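Branched-chain-amino-acid aminotransferase (Deinococcus radiodurans, PDB 3UZO) probably catalyses pyridoxal phosphate-dependent amino-group transfer between leucine, isoleucine or valine and 2-oxoglutarate, a step in branched-chain amino acid biosynthesis. Local coordinates at residues A[106-111]-A[201-206]; A[226-229]-A[235-238]; A[241-246]-A[260-265]; A[299-304]-A[309-314]. One frame throughout, in Å; residues are numbered along the deposited sequence.

Contact 1: A[106-111]-A[201-206]; sequences RRLLMP and AKVGGN. With PLP (pyridoxal-5'-phosphate), chain C.
Leu108 and Val203 supply the apolar part of this contact, methyl against methyl: Leu108 CD1 lies 3.5 Å from Val203 CG1, closer than usual van der Waals contact, and the two side chains cross obliquely. Val203 presents CG1 because that branch stands anti to its own carbonyl carbon (chi1 -57°). Looser is the touch of Arg107 CB on Ala201 CB at 4.3 Å. The Arg107 guanidinium travels further, with NH1 bonded to Ala209 O of the second subunit.

Local backbone bonds shape each segment. The bond from Leu109 N to Arg106 O (3.2 Å), together with Met110 N to Cys105 O and the positive phi of Leu109 (59°), defines a Schellman motif that ends helix 94-107. On the other side, a weak bond from Val203 N to Ala201 O makes Lys202 the centre of an inverse gamma turn, and Lys202 N is held by Ser104 OG.

Lys202 takes no part in the packing; its side chain, CG anti to the backbone N (chi1 -165°), runs to the cofactor. Its NZ makes a weak hydrogen bond of 3.2 Å to O3 of the cofactor and lies 3.2 Å from C4A, too far for a covalent link. This is the cofactor-lysine site of a class-IV aminotransferase, with the predicted Schiff-base lysine unattached.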
loop_
_atom_site.group_PDB
_atom_site.type_symbol
_atom_site.label_atom_id
_atom_site.label_comp_id
_atom_site.label_asym_id
_atom_site.label_seq_id
_atom_site.Cartn_x
_atom_site.Cartn_y
_atom_site.Cartn_z
ATOM N N ARG A 106 3.517 -8.956 11.069
ATOM C CA ARG A 106 4.952 -8.898 11.296
ATOM C C ARG A 106 5.639 -8.054 10.222
ATOM O O ARG A 106 6.497 -7.228 10.530
ATOM C CB ARG A 106 5.519 -10.315 11.285
ATOM C CG ARG A 106 6.730 -10.518 12.165
ATOM C CD ARG A 106 6.993 -11.999 12.304
ATOM N NE ARG A 106 5.761 -12.701 12.634
ATOM C CZ ARG A 106 5.621 -14.021 12.610
ATOM N NH1 ARG A 106 6.647 -14.791 12.269
ATOM N NH2 ARG A 106 4.458 -14.572 12.929
ATOM N N ARG A 107 5.245 -8.256 8.968
ATOM C CA ARG A 107 5.841 -7.537 7.843
ATOM C C ARG A 107 5.650 -6.024 7.892
ATOM O O ARG A 107 6.470 -5.279 7.356
ATOM C CB ARG A 107 5.305 -8.089 6.515
ATOM C CG ARG A 107 5.958 -7.500 5.267
ATOM C CD ARG A 107 7.493 -7.641 5.296
ATOM N NE ARG A 107 8.122 -7.324 4.009
ATOM C CZ ARG A 107 8.441 -6.102 3.580
ATOM N NH1 ARG A 107 8.204 -5.030 4.320
ATOM N NH2 ARG A 107 9.009 -5.953 2.391
ATOM N N LEU A 108 4.580 -5.568 8.537
ATOM C CA LEU A 108 4.324 -4.137 8.642
ATOM C C LEU A 108 4.523 -3.594 10.059
ATOM O O LEU A 108 4.047 -2.506 10.389
ATOM C CB LEU A 108 2.909 -3.820 8.164
ATOM C CG LEU A 108 2.621 -4.124 6.689
ATOM C CD1 LEU A 108 1.301 -3.469 6.296
ATOM C CD2 LEU A 108 3.743 -3.590 5.817
ATOM N N LEU A 109 5.228 -4.361 10.886
ATOM C CA LEU A 109 5.503 -3.971 12.267
ATOM C C LEU A 109 4.244 -3.734 13.094
ATOM O O LEU A 109 4.206 -2.846 13.945
ATOM C CB LEU A 109 6.389 -2.720 12.293
ATOM C CG LEU A 109 7.892 -2.913 12.027
ATOM C CD1 LEU A 109 8.124 -3.885 10.881
ATOM C CD2 LEU A 109 8.520 -1.560 11.727
ATOM N N MET A 110 3.210 -4.526 12.841
ATOM C CA MET A 110 1.968 -4.406 13.600
ATOM C C MET A 110 1.914 -5.569 14.586
ATOM O O MET A 110 2.453 -6.640 14.312
ATOM C CB MET A 110 0.745 -4.456 12.670
ATOM C CG MET A 110 0.737 -3.358 11.612
ATOM S SD MET A 110 -0.868 -3.079 10.836
ATOM C CE MET A 110 -0.912 -4.431 9.667
ATOM N N PRO A 111 1.272 -5.368 15.748
ATOM C CA PRO A 111 1.150 -6.406 16.780
ATOM C C PRO A 111 0.397 -7.632 16.269
ATOM O O PRO A 111 -0.600 -7.509 15.557
ATOM C CB PRO A 111 0.415 -5.687 17.910
ATOM C CG PRO A 111 -0.412 -4.657 17.180
ATOM C CD PRO A 111 0.565 -4.140 16.149
ATOM N N ALA A 201 2.545 -10.881 1.690
ATOM C CA ALA A 201 1.673 -10.517 2.801
ATOM C C ALA A 201 0.354 -9.988 2.248
ATOM O O ALA A 201 0.312 -9.421 1.162
ATOM C CB ALA A 201 2.348 -9.455 3.671
ATOM N N LYS A 202 -0.723 -10.181 2.998
ATOM C CA LYS A 202 -2.037 -9.720 2.568
ATOM C C LYS A 202 -2.251 -8.296 3.083
ATOM O O LYS A 202 -2.975 -8.075 4.061
ATOM C CB LYS A 202 -3.103 -10.672 3.106
ATOM C CG LYS A 202 -4.475 -10.535 2.471
ATOM C CD LYS A 202 -5.199 -11.875 2.535
ATOM C CE LYS A 202 -6.651 -11.775 2.104
ATOM N NZ LYS A 202 -6.802 -11.305 0.699
ATOM N N VAL A 203 -1.592 -7.341 2.423
ATOM C CA VAL A 203 -1.674 -5.926 2.801
ATOM C C VAL A 203 -2.256 -5.051 1.696
ATOM O O VAL A 203 -2.092 -5.338 0.509
ATOM C CB VAL A 203 -0.283 -5.358 3.191
ATOM C CG1 VAL A 203 0.316 -6.177 4.310
ATOM C CG2 VAL A 203 0.646 -5.343 1.982
ATOM N N GLY A 204 -2.914 -3.966 2.106
ATOM C CA GLY A 204 -3.556 -3.051 1.166
ATOM C C GLY A 204 -2.744 -2.517 0.000
ATOM O O GLY A 204 -3.258 -2.394 -1.114
ATOM N N GLY A 205 -1.485 -2.178 0.248
ATOM C CA GLY A 205 -0.642 -1.660 -0.817
ATOM C C GLY A 205 -0.620 -2.528 -2.067
ATOM O O GLY A 205 -0.571 -2.007 -3.183
ATOM N N ASN A 206 -0.655 -3.847 -1.894
ATOM C CA ASN A 206 -0.630 -4.753 -3.036
ATOM C C ASN A 206 -1.873 -4.566 -3.898
ATOM O O ASN A 206 -1.797 -4.569 -5.130
ATOM C CB ASN A 206 -0.559 -6.220 -2.588
ATOM C CG ASN A 206 0.621 -6.508 -1.666
ATOM O OD1 ASN A 206 1.658 -5.845 -1.732
ATOM N ND2 ASN A 206 0.467 -7.519 -0.808
HETATM N N1 PLP C . -3.932 -13.928 -4.220
HETATM C C2 PLP C . -4.380 -12.680 -3.780
HETATM C C2A PLP C . -3.714 -11.426 -4.352
HETATM C C3 PLP C . -5.442 -12.647 -2.806
HETATM O O3 PLP C . -5.905 -11.467 -2.359
HETATM C C4 PLP C . -6.011 -13.884 -2.307
HETATM C C4A PLP C . -7.164 -13.788 -1.223
HETATM C C5 PLP C . -5.485 -15.161 -2.826
HETATM C C6 PLP C . -4.458 -15.156 -3.770
HETATM C C5A PLP C . -5.965 -16.501 -2.419
HETATM O O4P PLP C . -5.714 -16.807 -1.074
HETATM P P PLP C . -6.796 -17.579 -0.203
HETATM O O1P PLP C . -8.081 -16.829 -0.100
HETATM O O2P PLP C . -6.071 -17.719 1.158
HETATM O O3P PLP C . -6.874 -18.957 -0.795
#

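Contact 2: A[226-229]-A[235-238]; sequences IYLD and TIEE. With PLP (pyridoxal-5'-phosphate), chain C.
Asp229 and Thr235 meet at both main chain and side chain. Thr235 N donates to Asp229 OD1 over 2.8 Å (167° at the hydrogen), reaching it nearly along the C-O direction, while Asp229 N returns a bond to Thr235 O, also 2.8 Å but more bent at 143°. Asp229 can offer its carboxylate because CG sits between its backbone N and carbonyl carbon (chi1 69°). Thr235 CG2 packs against the Asp229 side chain, 3.4 Å from Asp229 CB, with the two side chains crossing at about a right angle. OD1 also accepts from Thr234 N, and OD2 is hydrogen-bonded to Thr232 OG1, so the carboxylate binds the turn between the segments as well.

Glu238 contributes chiefly through its main chain. Its O accepts from Tyr227 N at 2.7 Å and lies near the ring plane at the edge of Tyr227. Because Glu237 N donates to Tyr227 O, also at 2.7 Å, both glutamates face one residue, the signature of a classic beta bulge. The extended Glu238 side chain points away from 226-229; OE1 stands 2.8 Å from N1 of the cofactor, and OE2 accepts from Leu263 N.

On the side of Ile226 and Ile236, whose CG2 methyls touch at 3.6 Å, both residues pack on Phe244 of strand 243-248. Ile226 also reaches strand 309-316, and Tyr227 leans on helix 204-219.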
loop_
_atom_site.group_PDB
_atom_site.type_symbol
_atom_site.label_atom_id
_atom_site.label_comp_id
_atom_site.label_asym_id
_atom_site.label_seq_id
_atom_site.Cartn_x
_atom_site.Cartn_y
_atom_site.Cartn_z
ATOM N N ILE A 226 -3.383 -11.385 -14.927
ATOM C CA ILE A 226 -2.582 -12.430 -14.318
ATOM C C ILE A 226 -1.216 -11.788 -14.372
ATOM O O ILE A 226 -0.732 -11.422 -15.445
ATOM C CB ILE A 226 -2.588 -13.753 -15.098
ATOM C CG1 ILE A 226 -3.960 -14.416 -14.968
ATOM C CG2 ILE A 226 -1.528 -14.688 -14.527
ATOM C CD1 ILE A 226 -4.031 -15.827 -15.513
ATOM N N TYR A 227 -0.612 -11.618 -13.204
ATOM C CA TYR A 227 0.686 -10.976 -13.110
ATOM C C TYR A 227 1.863 -11.915 -13.336
ATOM O O TYR A 227 1.786 -13.109 -13.046
ATOM C CB TYR A 227 0.816 -10.278 -11.751
ATOM C CG TYR A 227 -0.201 -9.169 -11.552
ATOM C CD1 TYR A 227 -1.517 -9.452 -11.169
ATOM C CD2 TYR A 227 0.142 -7.838 -11.794
ATOM C CE1 TYR A 227 -2.468 -8.426 -11.031
ATOM C CE2 TYR A 227 -0.792 -6.815 -11.665
ATOM C CZ TYR A 227 -2.092 -7.115 -11.285
ATOM O OH TYR A 227 -3.001 -6.091 -11.172
ATOM N N LEU A 228 2.944 -11.347 -13.867
ATOM C CA LEU A 228 4.173 -12.075 -14.147
ATOM C C LEU A 228 5.226 -11.595 -13.156
ATOM O O LEU A 228 5.046 -10.555 -12.525
ATOM C CB LEU A 228 4.634 -11.786 -15.578
ATOM C CG LEU A 228 3.604 -12.051 -16.678
ATOM C CD1 LEU A 228 4.192 -11.706 -18.045
ATOM C CD2 LEU A 228 3.178 -13.510 -16.618
ATOM N N ASP A 229 6.327 -12.332 -13.020
ATOM C CA ASP A 229 7.347 -11.923 -12.066
ATOM C C ASP A 229 7.801 -10.501 -12.387
ATOM O O ASP A 229 8.072 -10.163 -13.547
ATOM C CB ASP A 229 8.535 -12.889 -12.081
ATOM C CG ASP A 229 9.339 -12.812 -13.360
ATOM O OD1 ASP A 229 8.877 -13.345 -14.394
ATOM O OD2 ASP A 229 10.432 -12.204 -13.318
ATOM N N THR A 235 7.634 -15.333 -15.933
ATOM C CA THR A 235 6.883 -16.400 -15.300
ATOM C C THR A 235 5.598 -15.865 -14.679
ATOM O O THR A 235 5.487 -14.678 -14.392
ATOM C CB THR A 235 7.733 -17.085 -14.218
ATOM O OG1 THR A 235 6.939 -18.056 -13.530
ATOM C CG2 THR A 235 8.248 -16.070 -13.227
ATOM N N ILE A 236 4.627 -16.747 -14.485
ATOM C CA ILE A 236 3.350 -16.359 -13.900
ATOM C C ILE A 236 3.463 -16.246 -12.382
ATOM O O ILE A 236 4.122 -17.058 -11.741
ATOM C CB ILE A 236 2.260 -17.382 -14.263
ATOM C CG1 ILE A 236 2.006 -17.330 -15.775
ATOM C CG2 ILE A 236 0.978 -17.102 -13.469
ATOM C CD1 ILE A 236 1.031 -18.367 -16.276
ATOM N N GLU A 237 2.828 -15.221 -11.819
ATOM C CA GLU A 237 2.830 -15.001 -10.378
ATOM C C GLU A 237 1.461 -15.427 -9.852
ATOM O O GLU A 237 1.313 -16.520 -9.294
ATOM C CB GLU A 237 3.083 -13.520 -10.070
ATOM C CG GLU A 237 4.530 -13.078 -10.294
ATOM C CD GLU A 237 5.374 -13.222 -9.039
ATOM O OE1 GLU A 237 5.119 -12.469 -8.070
ATOM O OE2 GLU A 237 6.282 -14.084 -9.015
ATOM N N GLU A 238 0.462 -14.570 -10.051
ATOM C CA GLU A 238 -0.913 -14.844 -9.617
ATOM C C GLU A 238 -1.840 -13.796 -10.231
ATOM O O GLU A 238 -1.375 -12.927 -10.970
ATOM C CB GLU A 238 -1.009 -14.818 -8.084
ATOM C CG GLU A 238 -0.667 -13.480 -7.437
ATOM C CD GLU A 238 -0.738 -13.528 -5.913
ATOM O OE1 GLU A 238 -1.449 -14.410 -5.373
ATOM O OE2 GLU A 238 -0.100 -12.675 -5.251
HETATM N N1 PLP C . -3.932 -13.928 -4.220
HETATM C C2 PLP C . -4.380 -12.680 -3.780
HETATM C C2A PLP C . -3.714 -11.426 -4.352
HETATM C C3 PLP C . -5.442 -12.647 -2.806
HETATM O O3 PLP C . -5.905 -11.467 -2.359
HETATM C C4 PLP C . -6.011 -13.884 -2.307
HETATM C C4A PLP C . -7.164 -13.788 -1.223
HETATM C C5 PLP C . -5.485 -15.161 -2.826
HETATM C C6 PLP C . -4.458 -15.156 -3.770
HETATM C C5A PLP C . -5.965 -16.501 -2.419
HETATM O O4P PLP C . -5.714 -16.807 -1.074
HETATM P P PLP C . -6.796 -17.579 -0.203
HETATM O O1P PLP C . -8.081 -16.829 -0.100
HETATM O O2P PLP C . -6.071 -17.719 1.158
HETATM O O3P PLP C . -6.874 -18.957 -0.795
#

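Contact 3: A[241-246]-A[260-265]; sequences AANFFA and PSILPS. With PLP (pyridoxal-5'-phosphate), chain C.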
loop_
_atom_site.group_PDB
_atom_site.type_symbol
_atom_site.label_atom_id
_atom_site.label_comp_id
_atom_site.label_asym_id
_atom_site.label_seq_id
_atom_site.Cartn_x
_atom_site.Cartn_y
_atom_site.Cartn_z
ATOM N N ALA A 241 -6.089 -11.521 -7.015
ATOM C CA ALA A 241 -7.272 -11.805 -6.216
ATOM C C ALA A 241 -7.349 -13.321 -6.098
ATOM O O ALA A 241 -8.289 -13.865 -5.516
ATOM C CB ALA A 241 -8.520 -11.264 -6.901
ATOM N N ALA A 242 -6.345 -13.993 -6.666
ATOM C CA ALA A 242 -6.279 -15.454 -6.645
ATOM C C ALA A 242 -4.921 -15.978 -7.118
ATOM O O ALA A 242 -4.228 -15.317 -7.898
ATOM C CB ALA A 242 -7.376 -16.035 -7.524
ATOM N N ASN A 243 -4.541 -17.155 -6.623
ATOM C CA ASN A 243 -3.294 -17.792 -7.042
ATOM C C ASN A 243 -3.652 -18.462 -8.372
ATOM O O ASN A 243 -4.823 -18.512 -8.752
ATOM C CB ASN A 243 -2.843 -18.875 -6.037
ATOM C CG ASN A 243 -1.790 -18.380 -5.041
ATOM O OD1 ASN A 243 -1.182 -19.185 -4.320
ATOM N ND2 ASN A 243 -1.572 -17.072 -4.992
ATOM N N PHE A 244 -2.645 -18.983 -9.064
ATOM C CA PHE A 244 -2.838 -19.642 -10.349
ATOM C C PHE A 244 -2.360 -21.081 -10.268
ATOM O O PHE A 244 -1.399 -21.374 -9.569
ATOM C CB PHE A 244 -2.012 -18.914 -11.417
ATOM C CG PHE A 244 -1.975 -19.606 -12.757
ATOM C CD1 PHE A 244 -2.878 -19.262 -13.762
ATOM C CD2 PHE A 244 -1.016 -20.575 -13.028
ATOM C CE1 PHE A 244 -2.819 -19.877 -15.030
ATOM C CE2 PHE A 244 -0.946 -21.197 -14.287
ATOM C CZ PHE A 244 -1.848 -20.845 -15.290
ATOM N N PHE A 245 -3.045 -21.982 -10.957
ATOM C CA PHE A 245 -2.607 -23.370 -11.007
ATOM C C PHE A 245 -2.908 -23.896 -12.404
ATOM O O PHE A 245 -3.740 -23.332 -13.116
ATOM C CB PHE A 245 -3.290 -24.244 -9.940
ATOM C CG PHE A 245 -4.736 -24.544 -10.204
ATOM C CD1 PHE A 245 -5.734 -23.687 -9.749
ATOM C CD2 PHE A 245 -5.107 -25.706 -10.878
ATOM C CE1 PHE A 245 -7.085 -23.983 -9.955
ATOM C CE2 PHE A 245 -6.442 -26.011 -11.092
ATOM C CZ PHE A 245 -7.440 -25.144 -10.626
ATOM N N ALA A 246 -2.207 -24.947 -12.810
ATOM C CA ALA A 246 -2.435 -25.540 -14.120
ATOM C C ALA A 246 -2.246 -27.043 -14.034
ATOM O O ALA A 246 -1.563 -27.546 -13.141
ATOM C CB ALA A 246 -1.476 -24.940 -15.162
ATOM N N PRO A 260 8.415 -15.775 -4.036
ATOM C CA PRO A 260 8.423 -15.044 -2.770
ATOM C C PRO A 260 7.524 -13.805 -2.836
ATOM O O PRO A 260 7.232 -13.194 -1.810
ATOM C CB PRO A 260 9.893 -14.675 -2.608
ATOM C CG PRO A 260 10.305 -14.421 -4.025
ATOM C CD PRO A 260 9.691 -15.595 -4.755
ATOM N N SER A 261 7.078 -13.445 -4.040
ATOM C CA SER A 261 6.245 -12.255 -4.203
ATOM C C SER A 261 4.751 -12.494 -4.403
ATOM O O SER A 261 4.008 -11.554 -4.717
ATOM C CB SER A 261 6.785 -11.394 -5.352
ATOM O OG SER A 261 6.939 -12.150 -6.547
ATOM N N ILE A 262 4.299 -13.733 -4.237
ATOM C CA ILE A 262 2.873 -14.011 -4.387
ATOM C C ILE A 262 2.303 -14.362 -3.017
ATOM O O ILE A 262 3.038 -14.739 -2.110
ATOM C CB ILE A 262 2.596 -15.182 -5.360
ATOM C CG1 ILE A 262 3.073 -16.498 -4.746
ATOM C CG2 ILE A 262 3.297 -14.928 -6.695
ATOM C CD1 ILE A 262 2.568 -17.722 -5.475
ATOM N N LEU A 263 0.992 -14.245 -2.870
ATOM C CA LEU A 263 0.365 -14.543 -1.592
ATOM C C LEU A 263 0.298 -16.037 -1.339
ATOM O O LEU A 263 -0.052 -16.806 -2.234
ATOM C CB LEU A 263 -1.061 -13.986 -1.551
ATOM C CG LEU A 263 -1.702 -14.146 -0.171
ATOM C CD1 LEU A 263 -1.118 -13.083 0.752
ATOM C CD2 LEU A 263 -3.219 -13.992 -0.265
ATOM N N PRO A 264 0.651 -16.474 -0.117
ATOM C CA PRO A 264 0.577 -17.909 0.152
ATOM C C PRO A 264 -0.910 -18.233 0.350
ATOM O O PRO A 264 -1.435 -18.181 1.465
ATOM C CB PRO A 264 1.406 -18.060 1.426
ATOM C CG PRO A 264 1.168 -16.765 2.133
ATOM C CD PRO A 264 1.283 -15.759 1.007
ATOM N N SER A 265 -1.576 -18.532 -0.762
ATOM C CA SER A 265 -3.001 -18.843 -0.779
ATOM C C SER A 265 -3.364 -20.117 -0.027
ATOM O O SER A 265 -2.828 -21.195 -0.307
ATOM C CB SER A 265 -3.482 -18.960 -2.229
ATOM O OG SER A 265 -4.786 -19.512 -2.297
HETATM N N1 PLP C . -3.932 -13.928 -4.220
HETATM C C2 PLP C . -4.380 -12.680 -3.780
HETATM C C2A PLP C . -3.714 -11.426 -4.352
HETATM C C3 PLP C . -5.442 -12.647 -2.806
HETATM O O3 PLP C . -5.905 -11.467 -2.359
HETATM C C4 PLP C . -6.011 -13.884 -2.307
HETATM C C4A PLP C . -7.164 -13.788 -1.223
HETATM C C5 PLP C . -5.485 -15.161 -2.826
HETATM C C6 PLP C . -4.458 -15.156 -3.770
HETATM C C5A PLP C . -5.965 -16.501 -2.419
HETATM O O4P PLP C . -5.714 -16.807 -1.074
HETATM P P PLP C . -6.796 -17.579 -0.203
HETATM O O1P PLP C . -8.081 -16.829 -0.100
HETATM O O2P PLP C . -6.071 -17.719 1.158
HETATM O O3P PLP C . -6.874 -18.957 -0.795
#
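Asn243, at the start of strand 243-248, meets the loop that runs from strand 253-257 into helix 266-277 and, at Ser265, becomes part of the cofactor's phosphate site. Ile262 comes first along this loop, its CD1 touching Asn243 OD1 at 4.2 Å. CG1 of Ile262 occupies the position between backbone N and carbonyl carbon (chi1 69°), which turns the chain toward the asparagine.

Leu263 follows, and its O accepts the hydrogen bond that joins the segments: Asn243 ND2 donates over 3.2 Å, in the carbonyl plane, with an angle of 145° at the hydrogen. The side chain of Leu263 covers one face of the pyridine ring, CD2 lying 3.5 Å from C4. The opposite face rests on backbone of the other segment, Ala242 CA being 3.4 Å from C6, so the ring is sandwiched between the two segments. Pro264 then forms the centre of an inverse gamma turn, and its O accepts from Arg100.

Ser265 occupies the N-cap of helix 266-277, where OG accepts from Lys268 N and donates to PLP O3P at 2.6 Å. Lys268 NZ in turn bonds to Asn243 OD1, the oxygen against which Ser265 CB packs at 3.1 Å.

Contact 4: A[299-304]-A[309-314]; sequences AGACGT and TPIGGI. With PLP (pyridoxal-5'-phosphate), chain C; GLU (glutamic acid), chain D.
Ala301 and Thr309 form a hydrogen-bonded pair in the beta hairpin of strands 296-302 and 309-316. The reciprocal bonds are Thr309 N to Ala301 O, 2.7 Å and nearly along the C=O axis, and Ala301 N to Thr309 O, 3.0 Å. Next along the strands comes the non-hydrogen-bonded pair Gly300 and Pro310, a position that asks no N-H of the proline across the hairpin; their CA atoms are 4.3 Å apart. Ile311 N then donates to Ala299 O at 2.9 Å. The strand directions differ by 140°, well short of straight antiparallel, and at the far end a water takes the place of a direct bond, accepting from Ala299 N and lying 2.8 Å from Ile311 O.

Among side chains, Ile311 does most of the touching. Its CG1 lies anti to the carbonyl carbon (chi1 -66°), carrying CD1 over the backbone of Gly300, 3.4 Å from the carbonyl C, while its CB meets Ala299 CB. Phe244 of the adjacent strand 243-248 packs on both Ala299 and Ile311.

Beyond the paired region, segment 299-304 runs on through Cys302 and Gly303 to the active site. There Thr304 N donates to the cofactor phosphate oxygen O1P and lies 2.7 Å from OE2 of the bound glutamate; Thr304 OG1 bonds to the same O1P at 2.7 Å.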
loop_
_atom_site.group_PDB
_atom_site.type_symbol
_atom_site.label_atom_id
_atom_site.label_comp_id
_atom_site.label_asym_id
_atom_site.label_seq_id
_atom_site.Cartn_x
_atom_site.Cartn_y
_atom_site.Cartn_z
ATOM N N ALA A 299 -6.232 -24.787 -16.774
ATOM C CA ALA A 299 -5.706 -23.772 -15.867
ATOM C C ALA A 299 -6.866 -23.147 -15.094
ATOM O O ALA A 299 -7.998 -23.108 -15.573
ATOM C CB ALA A 299 -4.953 -22.693 -16.643
ATOM N N GLY A 300 -6.571 -22.661 -13.897
ATOM C CA GLY A 300 -7.597 -22.039 -13.081
ATOM C C GLY A 300 -6.990 -21.102 -12.058
ATOM O O GLY A 300 -5.774 -21.105 -11.840
ATOM N N ALA A 301 -7.841 -20.280 -11.456
ATOM C CA ALA A 301 -7.424 -19.340 -10.426
ATOM C C ALA A 301 -8.130 -19.822 -9.159
ATOM O O ALA A 301 -9.286 -20.237 -9.229
ATOM C CB ALA A 301 -7.880 -17.928 -10.785
ATOM N N CYS A 302 -7.443 -19.801 -8.017
ATOM C CA CYS A 302 -8.068 -20.261 -6.776
ATOM C C CYS A 302 -7.946 -19.266 -5.637
ATOM O O CYS A 302 -6.975 -18.502 -5.557
ATOM C CB CYS A 302 -7.470 -21.600 -6.342
ATOM S SG CYS A 302 -5.685 -21.546 -6.005
ATOM N N GLY A 303 -8.940 -19.278 -4.752
ATOM C CA GLY A 303 -8.931 -18.369 -3.615
ATOM C C GLY A 303 -10.204 -18.529 -2.804
ATOM O O GLY A 303 -11.070 -19.321 -3.171
ATOM N N THR A 304 -10.323 -17.785 -1.707
ATOM C CA THR A 304 -11.519 -17.873 -0.875
ATOM C C THR A 304 -12.742 -17.399 -1.641
ATOM O O THR A 304 -13.754 -18.106 -1.726
ATOM C CB THR A 304 -11.373 -17.021 0.398
ATOM O OG1 THR A 304 -10.319 -17.562 1.206
ATOM C CG2 THR A 304 -12.684 -17.020 1.207
ATOM N N THR A 309 -11.788 -20.723 -10.126
ATOM C CA THR A 309 -12.443 -20.102 -11.266
ATOM C C THR A 309 -11.679 -20.622 -12.482
ATOM O O THR A 309 -10.525 -20.252 -12.696
ATOM C CB THR A 309 -12.308 -18.571 -11.227
ATOM O OG1 THR A 309 -12.971 -18.058 -10.064
ATOM C CG2 THR A 309 -12.923 -17.953 -12.475
ATOM N N PRO A 310 -12.310 -21.495 -13.288
ATOM C CA PRO A 310 -11.625 -22.028 -14.466
ATOM C C PRO A 310 -11.143 -20.901 -15.366
ATOM O O PRO A 310 -11.833 -19.896 -15.536
ATOM C CB PRO A 310 -12.699 -22.883 -15.142
ATOM C CG PRO A 310 -13.609 -23.282 -13.985
ATOM C CD PRO A 310 -13.695 -21.994 -13.213
ATOM N N ILE A 311 -9.950 -21.060 -15.926
ATOM C CA ILE A 311 -9.421 -20.050 -16.823
ATOM C C ILE A 311 -9.642 -20.535 -18.256
ATOM O O ILE A 311 -9.096 -21.558 -18.674
ATOM C CB ILE A 311 -7.923 -19.789 -16.546
ATOM C CG1 ILE A 311 -7.767 -19.170 -15.150
ATOM C CG2 ILE A 311 -7.338 -18.867 -17.627
ATOM C CD1 ILE A 311 -6.323 -19.018 -14.669
ATOM N N GLY A 312 -10.482 -19.815 -18.990
ATOM C CA GLY A 312 -10.766 -20.190 -20.362
ATOM C C GLY A 312 -9.523 -19.997 -21.201
ATOM O O GLY A 312 -9.049 -20.920 -21.859
ATOM N N GLY A 313 -8.986 -18.785 -21.158
ATOM C CA GLY A 313 -7.789 -18.488 -21.912
ATOM C C GLY A 313 -7.033 -17.319 -21.324
ATOM O O GLY A 313 -7.562 -16.575 -20.493
ATOM N N ILE A 314 -5.788 -17.152 -21.750
ATOM C CA ILE A 314 -4.974 -16.055 -21.260
ATOM C C ILE A 314 -4.450 -15.235 -22.426
ATOM O O ILE A 314 -3.852 -15.773 -23.356
ATOM C CB ILE A 314 -3.766 -16.558 -20.438
ATOM C CG1 ILE A 314 -4.248 -17.326 -19.203
ATOM C CG2 ILE A 314 -2.902 -15.378 -20.016
ATOM C CD1 ILE A 314 -3.120 -17.750 -18.274
HETATM N N1 PLP C . -3.932 -13.928 -4.220
HETATM C C2 PLP C . -4.380 -12.680 -3.780
HETATM C C2A PLP C . -3.714 -11.426 -4.352
HETATM C C3 PLP C . -5.442 -12.647 -2.806
HETATM O O3 PLP C . -5.905 -11.467 -2.359
HETATM C C4 PLP C . -6.011 -13.884 -2.307
HETATM C C4A PLP C . -7.164 -13.788 -1.223
HETATM C C5 PLP C . -5.485 -15.161 -2.826
HETATM C C6 PLP C . -4.458 -15.156 -3.770
HETATM C C5A PLP C . -5.965 -16.501 -2.419
HETATM O O4P PLP C . -5.714 -16.807 -1.074
HETATM P P PLP C . -6.796 -17.579 -0.203
HETATM O O1P PLP C . -8.081 -16.829 -0.100
HETATM O O2P PLP C . -6.071 -17.719 1.158
HETATM O O3P PLP C . -6.874 -18.957 -0.795
HETATM N N GLU D . -9.542 -10.464 -0.233
HETATM C CA GLU D . -10.050 -10.464 -1.631
HETATM C C GLU D . -10.866 -9.218 -1.893
HETATM O O GLU D . -11.045 -8.875 -3.077
HETATM C CB GLU D . -10.924 -11.689 -1.880
HETATM C CG GLU D . -10.147 -12.942 -2.205
HETATM C CD GLU D . -11.041 -14.068 -2.663
HETATM O OE1 GLU D . -11.981 -13.796 -3.442
HETATM O OE2 GLU D . -10.798 -15.221 -2.245
HETATM O OXT GLU D . -11.319 -8.615 -0.902
HETATM O O HOH W 1 -8.712 -24.279 -18.316
#

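From the N terminus, contact 1 closes a span of 89 residues, joining the end of helix 94-107 to the cofactor-lysine loop before helix 204-219. Contact 2 then pinches a short turn at 226-238, contact 3 closes the excursion through strand 253-257, and contact 4 is a hairpin. All four follow in series; none nests or crosses. In space they converge on the cofactor. Leu263 CD1 packs 3.7 Å from Lys202 N, linking contacts 1 and 3, and Ile226 CD1 touches Ile314 CD1 between contacts 2 and 4. Backbone pairing of strands 243-248 and 296-302 unites contacts 3 and 4 in one sheet, whereas contact 1 lies about 26 Å from contact 4, centre to centre.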